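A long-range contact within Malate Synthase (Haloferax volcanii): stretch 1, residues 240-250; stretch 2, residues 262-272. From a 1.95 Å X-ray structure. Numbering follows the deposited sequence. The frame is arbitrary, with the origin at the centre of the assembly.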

# COMPACT_ATOMS: atom_id res chain seq x y z
N GLY A 240 -18.91 14.80 -0.50
CA GLY A 240 -18.07 13.64 -0.87
C GLY A 240 -16.83 14.04 -1.66
O GLY A 240 -15.75 13.60 -1.35
N TYR A 241 -16.97 14.90 -2.66
CA TYR A 241 -15.86 15.36 -3.47
C TYR A 241 -14.89 16.10 -2.57
O TYR A 241 -13.67 15.84 -2.64
CB TYR A 241 -16.36 16.24 -4.61
CG TYR A 241 -15.43 16.57 -5.77
CD1 TYR A 241 -14.71 15.58 -6.46
CD2 TYR A 241 -15.35 17.89 -6.23
CE1 TYR A 241 -13.92 15.92 -7.59
CE2 TYR A 241 -14.58 18.25 -7.32
CZ TYR A 241 -13.88 17.26 -8.00
OH TYR A 241 -13.17 17.69 -9.09
N ARG A 242 -15.40 16.91 -1.65
CA ARG A 242 -14.49 17.61 -0.76
C ARG A 242 -13.71 16.69 0.16
O ARG A 242 -12.51 16.90 0.35
CB ARG A 242 -15.17 18.64 0.18
CG ARG A 242 -15.66 19.89 -0.51
CD ARG A 242 -16.60 20.64 0.44
NE ARG A 242 -17.05 21.81 -0.30
CZ ARG A 242 -18.01 22.63 0.09
NH1 ARG A 242 -18.61 22.41 1.26
NH2 ARG A 242 -18.34 23.67 -0.67
N GLU A 243 -14.39 15.72 0.76
CA GLU A 243 -13.73 14.76 1.66
C GLU A 243 -12.67 13.90 0.89
O GLU A 243 -11.61 13.58 1.45
CB GLU A 243 -14.80 13.78 2.18
CG GLU A 243 -15.69 14.47 3.24
CD GLU A 243 -16.84 13.57 3.72
OE1 GLU A 243 -17.08 12.48 3.13
OE2 GLU A 243 -17.53 13.98 4.68
N ARG A 244 -12.97 13.52 -0.35
CA ARG A 244 -12.01 12.77 -1.19
C ARG A 244 -10.78 13.64 -1.46
O ARG A 244 -9.63 13.19 -1.34
CB ARG A 244 -12.68 12.34 -2.49
CG ARG A 244 -11.68 11.70 -3.46
CD ARG A 244 -11.00 10.47 -2.70
NE ARG A 244 -10.42 9.65 -3.74
CZ ARG A 244 -10.92 8.53 -4.21
NH1 ARG A 244 -12.01 7.95 -3.66
NH2 ARG A 244 -10.31 8.03 -5.26
N MET A 245 -10.98 14.90 -1.80
CA MET A 245 -9.83 15.79 -2.06
C MET A 245 -8.95 15.96 -0.85
O MET A 245 -7.72 15.92 -0.97
CB MET A 245 -10.27 17.16 -2.58
CG MET A 245 -10.81 17.00 -4.01
SD MET A 245 -11.23 18.72 -4.59
CE MET A 245 -12.81 19.02 -3.78
N THR A 246 -9.56 16.10 0.32
CA THR A 246 -8.80 16.19 1.56
C THR A 246 -8.04 14.89 1.81
O THR A 246 -6.88 14.98 2.19
CB THR A 246 -9.72 16.45 2.75
OG1 THR A 246 -10.33 17.73 2.55
CG2 THR A 246 -8.91 16.45 4.01
N ASP A 247 -8.69 13.74 1.64
CA ASP A 247 -7.98 12.46 1.75
C ASP A 247 -6.80 12.34 0.76
O ASP A 247 -5.70 11.99 1.16
CB ASP A 247 -8.98 11.34 1.50
CG ASP A 247 -8.50 10.01 2.06
OD1 ASP A 247 -8.54 9.85 3.30
OD2 ASP A 247 -8.03 9.12 1.32
N ASN A 248 -6.98 12.71 -0.51
CA ASN A 248 -5.91 12.81 -1.51
C ASN A 248 -4.75 13.70 -1.12
O ASN A 248 -3.62 13.25 -1.21
CB ASN A 248 -6.38 13.32 -2.88
CG ASN A 248 -7.39 12.42 -3.51
OD1 ASN A 248 -7.56 11.23 -3.11
ND2 ASN A 248 -8.08 12.96 -4.51
N GLN A 249 -5.03 14.89 -0.61
CA GLN A 249 -4.01 15.89 -0.29
C GLN A 249 -3.15 15.29 0.83
O GLN A 249 -1.95 15.60 0.93
CB GLN A 249 -4.69 17.22 0.13
CG GLN A 249 -5.32 17.96 -1.10
CD GLN A 249 -6.49 18.91 -0.72
OE1 GLN A 249 -6.66 19.24 0.45
NE2 GLN A 249 -7.27 19.33 -1.70
N ALA A 250 -3.72 14.47 1.69
CA ALA A 250 -2.88 13.88 2.77
C ALA A 250 -1.95 12.77 2.26
O ALA A 250 -1.06 12.35 3.00
CB ALA A 250 -3.72 13.36 3.92
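Stretch 2 (262-272) GQVVEANTSPL

Stretch 2 packs on stretch 1 as one helix laid obliquely across another, with a small apolar centre flanked by a salt bridge and a side-chain hydrogen bond. Stretch 1 is helical from its first residue through most of its length. Stretch 2 continues a helix from earlier in the chain, and a type I turn runs from T269 to L272. The two helices run in the same general sense. Their axes cross at -39° and come within 10.4 Å of each other. Y241 lies opposite Q263, with their CA atoms 8.0 Å apart; near the other end, Q249 CA is 7.4 Å from P271 CA. The contact buries 466 Å² in all.

The CA-to-CB bond of Y241 points toward stretch 2, and chi1 is t. Q263 CG sits over one face of its ring, 3.9 Å from the ring centroid, in a CH-pi contact. E266 CB lies at the ring edge, 4.0 Å from Y241 CD2. A267 has a small side chain, and two residues reach it: M245 SD is 3.7 Å from A267 CB, and Y241 CE2 is 4.0 Å from the same atom. M245 CE also rests 3.7 Å from S270 CB.

R242 starts sideways, but its extended chain brings the guanidinium to E266. R242 NE donates to E266 OE1 at 2.8 Å and R242 NH2 to E266 OE2 at 3.0 Å, so the salt bridge is two-pronged. Q249 NE2 donates to S270 OG at 2.9 Å. The same NE2 of Q249 lies 3.5 Å from P271 CB. Water 1 links the stretches by donating to R242 O at 2.8 Å and hydrogen bonding with S270 OG at 2.7 Å. The CA-to-CB bonds of V264, N268 and L272 point away from stretch 1.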

# COMPACT_ATOMS: atom_id res chain seq x y z
N GLY A 262 -19.01 22.66 -12.15
CA GLY A 262 -19.12 22.80 -10.68
C GLY A 262 -17.99 22.09 -9.92
O GLY A 262 -17.39 22.65 -8.97
N GLN A 263 -17.60 20.90 -10.41
CA GLN A 263 -16.40 20.25 -9.82
C GLN A 263 -15.12 21.07 -10.02
O GLN A 263 -14.32 21.23 -9.09
CB GLN A 263 -16.27 18.79 -10.26
CG GLN A 263 -17.29 17.87 -9.59
CD GLN A 263 -17.01 16.39 -9.92
OE1 GLN A 263 -16.38 16.13 -10.93
NE2 GLN A 263 -17.56 15.45 -9.18
N VAL A 264 -14.99 21.71 -11.18
CA VAL A 264 -13.84 22.58 -11.39
C VAL A 264 -13.68 23.62 -10.27
O VAL A 264 -12.61 23.84 -9.66
CB VAL A 264 -13.88 23.24 -12.78
CG1 VAL A 264 -12.71 24.18 -12.89
CG2 VAL A 264 -13.68 22.19 -13.84
N VAL A 265 -14.80 24.30 -9.97
CA VAL A 265 -14.73 25.37 -8.98
C VAL A 265 -14.36 24.76 -7.65
O VAL A 265 -13.50 25.27 -6.96
CB VAL A 265 -16.08 26.15 -8.81
CG1 VAL A 265 -15.94 27.16 -7.62
CG2 VAL A 265 -16.45 26.88 -10.12
N GLU A 266 -15.06 23.72 -7.21
CA GLU A 266 -14.73 23.11 -5.90
C GLU A 266 -13.26 22.65 -5.80
O GLU A 266 -12.52 22.95 -4.86
CB GLU A 266 -15.63 21.89 -5.68
CG GLU A 266 -17.06 22.29 -5.33
CD GLU A 266 -17.21 22.80 -3.88
OE1 GLU A 266 -16.45 22.38 -2.98
OE2 GLU A 266 -18.09 23.64 -3.61
N ALA A 267 -12.79 22.00 -6.86
CA ALA A 267 -11.45 21.42 -6.81
C ALA A 267 -10.42 22.52 -6.94
O ALA A 267 -9.31 22.37 -6.46
CB ALA A 267 -11.29 20.35 -7.95
N ASN A 268 -10.73 23.66 -7.55
CA ASN A 268 -9.78 24.81 -7.56
C ASN A 268 -9.58 25.48 -6.21
O ASN A 268 -8.51 26.04 -5.91
CB ASN A 268 -10.18 25.88 -8.59
CG ASN A 268 -9.59 25.65 -9.96
OD1 ASN A 268 -8.51 25.04 -10.09
ND2 ASN A 268 -10.32 26.08 -11.00
N THR A 269 -10.59 25.38 -5.37
CA THR A 269 -10.58 26.06 -4.07
C THR A 269 -10.10 25.16 -2.95
O THR A 269 -9.43 25.60 -2.02
CB THR A 269 -12.04 26.41 -3.60
OG1 THR A 269 -12.83 26.82 -4.72
CG2 THR A 269 -12.03 27.49 -2.58
N SER A 270 -10.46 23.89 -3.03
CA SER A 270 -10.14 22.97 -1.95
C SER A 270 -8.69 22.95 -1.45
O SER A 270 -8.53 22.94 -0.24
CB SER A 270 -10.56 21.54 -2.28
OG SER A 270 -9.82 20.68 -1.42
N PRO A 271 -7.65 22.94 -2.31
CA PRO A 271 -6.35 22.82 -1.65
C PRO A 271 -5.70 24.14 -1.24
O PRO A 271 -4.61 24.13 -0.67
CB PRO A 271 -5.48 22.20 -2.76
CG PRO A 271 -6.08 22.74 -4.04
CD PRO A 271 -7.55 22.61 -3.75
N LEU A 272 -6.35 25.26 -1.57
CA LEU A 272 -5.98 26.59 -1.11
C LEU A 272 -6.15 26.69 0.41
O LEU A 272 -7.14 26.25 0.98
CB LEU A 272 -6.78 27.65 -1.88
CG LEU A 272 -6.57 27.65 -3.40
CD1 LEU A 272 -7.37 28.77 -4.03
CD2 LEU A 272 -5.13 27.74 -3.89
O HOH W 1 -11.76 19.56 0.12